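Local coordinates for Pab-dependent poly(a)-specific ribonuclease subunit PAN2 (Neurospora crassa, PDB 4CZW), which serves as the catalytic subunit of the PAN2-PAN3 deadenylation complex, probably shortening the poly(A) tails of mRNA with two divalent metal ions in its exonuclease domain, at residues 88-93 with 403-408. Residues are numbered along the deposited sequence; the frame is centred on the assembly and turned at random.
Sequences VFDMLQ and MDWKTR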
ATOM      1  N   VAL A  88       0.765   3.725  -0.371  1.00 45.25           N
ATOM      2  CA  VAL A  88       1.689   2.599  -0.317  1.00 42.14           C
ATOM      3  C   VAL A  88       2.087   2.147  -1.718  1.00 42.18           C
ATOM      4  O   VAL A  88       3.261   1.890  -1.986  1.00 40.13           O
ATOM      5  CB  VAL A  88       1.082   1.408   0.453  1.00 42.45           C
ATOM      6  CG1 VAL A  88       2.025   0.215   0.423  1.00 41.02           C
ATOM      7  CG2 VAL A  88       0.775   1.809   1.887  1.00 48.57           C
ATOM      8  N   PHE A  89       1.104   2.061  -2.609  1.00 45.54           N
ATOM      9  CA  PHE A  89       1.358   1.677  -3.995  1.00 44.44           C
ATOM     10  C   PHE A  89       2.264   2.690  -4.680  1.00 46.03           C
ATOM     11  O   PHE A  89       3.120   2.328  -5.488  1.00 49.67           O
ATOM     12  CB  PHE A  89       0.045   1.544  -4.770  1.00 45.75           C
ATOM     13  CG  PHE A  89      -0.799   0.375  -4.345  1.00 47.20           C
ATOM     14  CD1 PHE A  89      -0.278  -0.620  -3.535  1.00 41.93           C
ATOM     15  CD2 PHE A  89      -2.114   0.270  -4.764  1.00 42.56           C
ATOM     16  CE1 PHE A  89      -1.054  -1.695  -3.146  1.00 40.82           C
ATOM     17  CE2 PHE A  89      -2.896  -0.802  -4.380  1.00 45.28           C
ATOM     18  CZ  PHE A  89      -2.365  -1.787  -3.571  1.00 44.89           C
ATOM     19  N   ASP A  90       2.066   3.961  -4.348  1.00 45.56           N
ATOM     20  CA  ASP A  90       2.865   5.038  -4.915  1.00 42.93           C
ATOM     21  C   ASP A  90       4.312   4.935  -4.450  1.00 52.61           C
ATOM     22  O   ASP A  90       5.239   5.185  -5.217  1.00 45.21           O
ATOM     23  CB  ASP A  90       2.277   6.397  -4.530  1.00 41.04           C
ATOM     24  CG  ASP A  90       2.799   7.524  -5.395  1.00 44.29           C
ATOM     25  OD1 ASP A  90       3.191   7.253  -6.550  1.00 44.09           O
ATOM     26  OD2 ASP A  90       2.809   8.680  -4.923  1.00 45.22           O
HETATM   27  N   MSE A  91       4.501   4.557  -3.190  1.00 42.40           N
HETATM   28  CA  MSE A  91       5.839   4.402  -2.635  1.00 36.04           C
HETATM   29  C   MSE A  91       6.573   3.227  -3.272  1.00 43.76           C
HETATM   30  O   MSE A  91       7.782   3.285  -3.487  1.00 51.46           O
HETATM   31  CB  MSE A  91       5.777   4.217  -1.117  1.00 43.14           C
HETATM   32  CG  MSE A  91       5.333   5.455  -0.360  1.00 43.18           C
HETATM   33 SE   MSE A  91       5.527   5.266   1.571  1.00 73.59          SE
HETATM   34  CE  MSE A  91       4.322   3.765   1.871  1.00 45.51           C
ATOM     35  N   LEU A  92       5.833   2.165  -3.574  1.00 44.24           N
ATOM     36  CA  LEU A  92       6.424   0.965  -4.155  1.00 42.36           C
ATOM     37  C   LEU A  92       6.816   1.166  -5.616  1.00 42.64           C
ATOM     38  O   LEU A  92       7.644   0.428  -6.149  1.00 42.96           O
ATOM     39  CB  LEU A  92       5.459  -0.216  -4.030  1.00 42.18           C
ATOM     40  CG  LEU A  92       5.169  -0.691  -2.605  1.00 36.37           C
ATOM     41  CD1 LEU A  92       4.188  -1.854  -2.610  1.00 38.78           C
ATOM     42  CD2 LEU A  92       6.458  -1.077  -1.899  1.00 37.84           C
ATOM     43  N   GLN A  93       6.223   2.165  -6.262  1.00 45.41           N
ATOM     44  CA  GLN A  93       6.531   2.445  -7.661  1.00 42.90           C
ATOM     45  C   GLN A  93       7.483   3.633  -7.793  1.00 45.53           C
ATOM     46  O   GLN A  93       8.155   3.785  -8.812  1.00 48.37           O
ATOM     47  CB  GLN A  93       5.248   2.700  -8.457  1.00 43.49           C
ATOM     48  CG  GLN A  93       4.496   3.959  -8.066  1.00 48.87           C
ATOM     49  CD  GLN A  93       3.220   4.146  -8.862  1.00 45.68           C
ATOM     50  OE1 GLN A  93       2.820   3.273  -9.631  1.00 47.31           O
ATOM     51  NE2 GLN A  93       2.572   5.292  -8.682  1.00 43.09           N
HETATM   52  N   MSE A 403      -2.412   7.239 -16.380  1.00 54.25           N
HETATM   53  CA  MSE A 403      -1.681   8.280 -15.663  1.00 53.06           C
HETATM   54  C   MSE A 403      -2.511   9.538 -15.420  1.00 52.75           C
HETATM   55  O   MSE A 403      -1.972  10.577 -15.040  1.00 52.95           O
HETATM   56  CB  MSE A 403      -0.408   8.650 -16.429  1.00 57.69           C
HETATM   57  CG  MSE A 403       0.568   7.500 -16.617  1.00 52.11           C
HETATM   58 SE   MSE A 403       1.217   6.789 -14.923  1.00 68.32          SE
HETATM   59  CE  MSE A 403       1.912   8.441 -14.155  1.00 73.53           C
ATOM     60  N   ASP A 404      -3.820   9.444 -15.636  1.00 54.55           N
ATOM     61  CA  ASP A 404      -4.694  10.601 -15.474  1.00 56.29           C
ATOM     62  C   ASP A 404      -4.816  11.023 -14.012  1.00 50.94           C
ATOM     63  O   ASP A 404      -5.129  12.178 -13.719  1.00 48.70           O
ATOM     64  CB  ASP A 404      -6.081  10.314 -16.049  1.00 55.01           C
ATOM     65  CG  ASP A 404      -6.040   9.961 -17.523  1.00 64.31           C
ATOM     66  OD1 ASP A 404      -5.035  10.293 -18.188  1.00 68.64           O
ATOM     67  OD2 ASP A 404      -7.013   9.355 -18.018  1.00 65.61           O
ATOM     68  N   TRP A 405      -4.568  10.088 -13.099  1.00 46.54           N
ATOM     69  CA  TRP A 405      -4.601  10.391 -11.673  1.00 48.72           C
ATOM     70  C   TRP A 405      -3.502  11.389 -11.326  1.00 51.24           C
ATOM     71  O   TRP A 405      -3.658  12.218 -10.430  1.00 50.07           O
ATOM     72  CB  TRP A 405      -4.446   9.116 -10.837  1.00 47.02           C
ATOM     73  CG  TRP A 405      -3.100   8.457 -10.962  1.00 47.38           C
ATOM     74  CD1 TRP A 405      -2.738   7.497 -11.859  1.00 47.27           C
ATOM     75  CD2 TRP A 405      -1.939   8.711 -10.157  1.00 46.06           C
ATOM     76  NE1 TRP A 405      -1.426   7.137 -11.666  1.00 44.58           N
ATOM     77  CE2 TRP A 405      -0.914   7.868 -10.629  1.00 45.27           C
ATOM     78  CE3 TRP A 405      -1.669   9.570  -9.088  1.00 50.27           C
ATOM     79  CZ2 TRP A 405       0.363   7.858 -10.066  1.00 44.76           C
ATOM     80  CZ3 TRP A 405      -0.402   9.558  -8.530  1.00 44.79           C
ATOM     81  CH2 TRP A 405       0.598   8.709  -9.020  1.00 39.22           C
ATOM     82  N   LYS A 406      -2.392  11.304 -12.051  1.00 49.64           N
ATOM     83  CA  LYS A 406      -1.269  12.209 -11.853  1.00 49.22           C
ATOM     84  C   LYS A 406      -1.434  13.456 -12.715  1.00 52.35           C
ATOM     85  O   LYS A 406      -1.168  14.572 -12.269  1.00 58.51           O
ATOM     86  CB  LYS A 406       0.047  11.500 -12.178  1.00 51.23           C
ATOM     87  CG  LYS A 406       1.295  12.235 -11.723  1.00 46.12           C
ATOM     88  CD  LYS A 406       2.527  11.360 -11.901  1.00 52.84           C
ATOM     89  CE  LYS A 406       3.777  12.041 -11.375  1.00 58.73           C
ATOM     90  NZ  LYS A 406       4.969  11.154 -11.488  1.00 60.51           N
ATOM     91  N   THR A 407      -1.885  13.254 -13.950  1.00 48.37           N
ATOM     92  CA  THR A 407      -2.099  14.346 -14.892  1.00 48.16           C
ATOM     93  C   THR A 407      -3.152  15.329 -14.388  1.00 57.11           C
ATOM     94  O   THR A 407      -2.937  16.542 -14.395  1.00 64.42           O
ATOM     95  CB  THR A 407      -2.526  13.815 -16.276  1.00 55.25           C
ATOM     96  OG1 THR A 407      -1.462  13.040 -16.841  1.00 61.53           O
ATOM     97  CG2 THR A 407      -2.861  14.964 -17.213  1.00 57.52           C
ATOM     98  N   ARG A 408      -4.289  14.802 -13.945  1.00 54.96           N
ATOM     99  CA  ARG A 408      -5.358  15.640 -13.417  1.00 54.21           C
ATOM    100  C   ARG A 408      -5.493  15.471 -11.907  1.00 52.19           C
ATOM    101  O   ARG A 408      -6.597  15.307 -11.384  1.00 51.57           O
ATOM    102  CB  ARG A 408      -6.683  15.322 -14.111  1.00 53.66           C
ATOM    103  CG  ARG A 408      -6.687  15.645 -15.597  1.00 56.39           C
ATOM    104  CD  ARG A 408      -8.087  15.566 -16.184  1.00 73.95           C
ATOM    105  NE  ARG A 408      -8.644  14.219 -16.106  1.00 78.37           N
ATOM    106  CZ  ARG A 408      -8.476  13.288 -17.038  1.00 85.14           C
ATOM    107  NH1 ARG A 408      -7.761  13.554 -18.124  1.00 88.77           N
ATOM    108  NH2 ARG A 408      -9.021  12.088 -16.886  1.00 76.14           N
TER
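Trp405, on the short helix 404-407, reaches across to Asp90 and Gln93 on helix 81-94, whose backbone stays well apart from it: the nearest CA atoms, of Asp90 and Lys406, are 10.8 Å from each other. The six-membered end of the indole does the touching. Its CZ2 lies 3.7 Å from NE2 of Gln93, the amide turned only 23° from the ring plane, while CH2 is 3.9 Å from OD1 of Asp90, whose carboxylate stands nearly perpendicular to the ring. The two polar groups, one helical turn apart, are joined by a hydrogen bond: NE2 of Gln93 donates almost straight to OD1 of Asp90 at 3.0 Å, on its anti side. The Gln93 chain runs extended beyond CG (chi2 -179°), which carries NE2 out to the ring. An alanine in place of Gln93 would probably leave OD1 without this donor and open a gap beside the indole. CB of Lys406 sits over one ring face. Helix 404-407 packs between zinc-bearing helices 61-71 and 81-94 and helix 529-541 of the exonuclease domain, whose Trp537 and Asn541 touch Trp405 and make weak hydrogen bonds to OD2 of Asp90, an interdomain packing consistent with the scaffold role of the pseudo-USP domain.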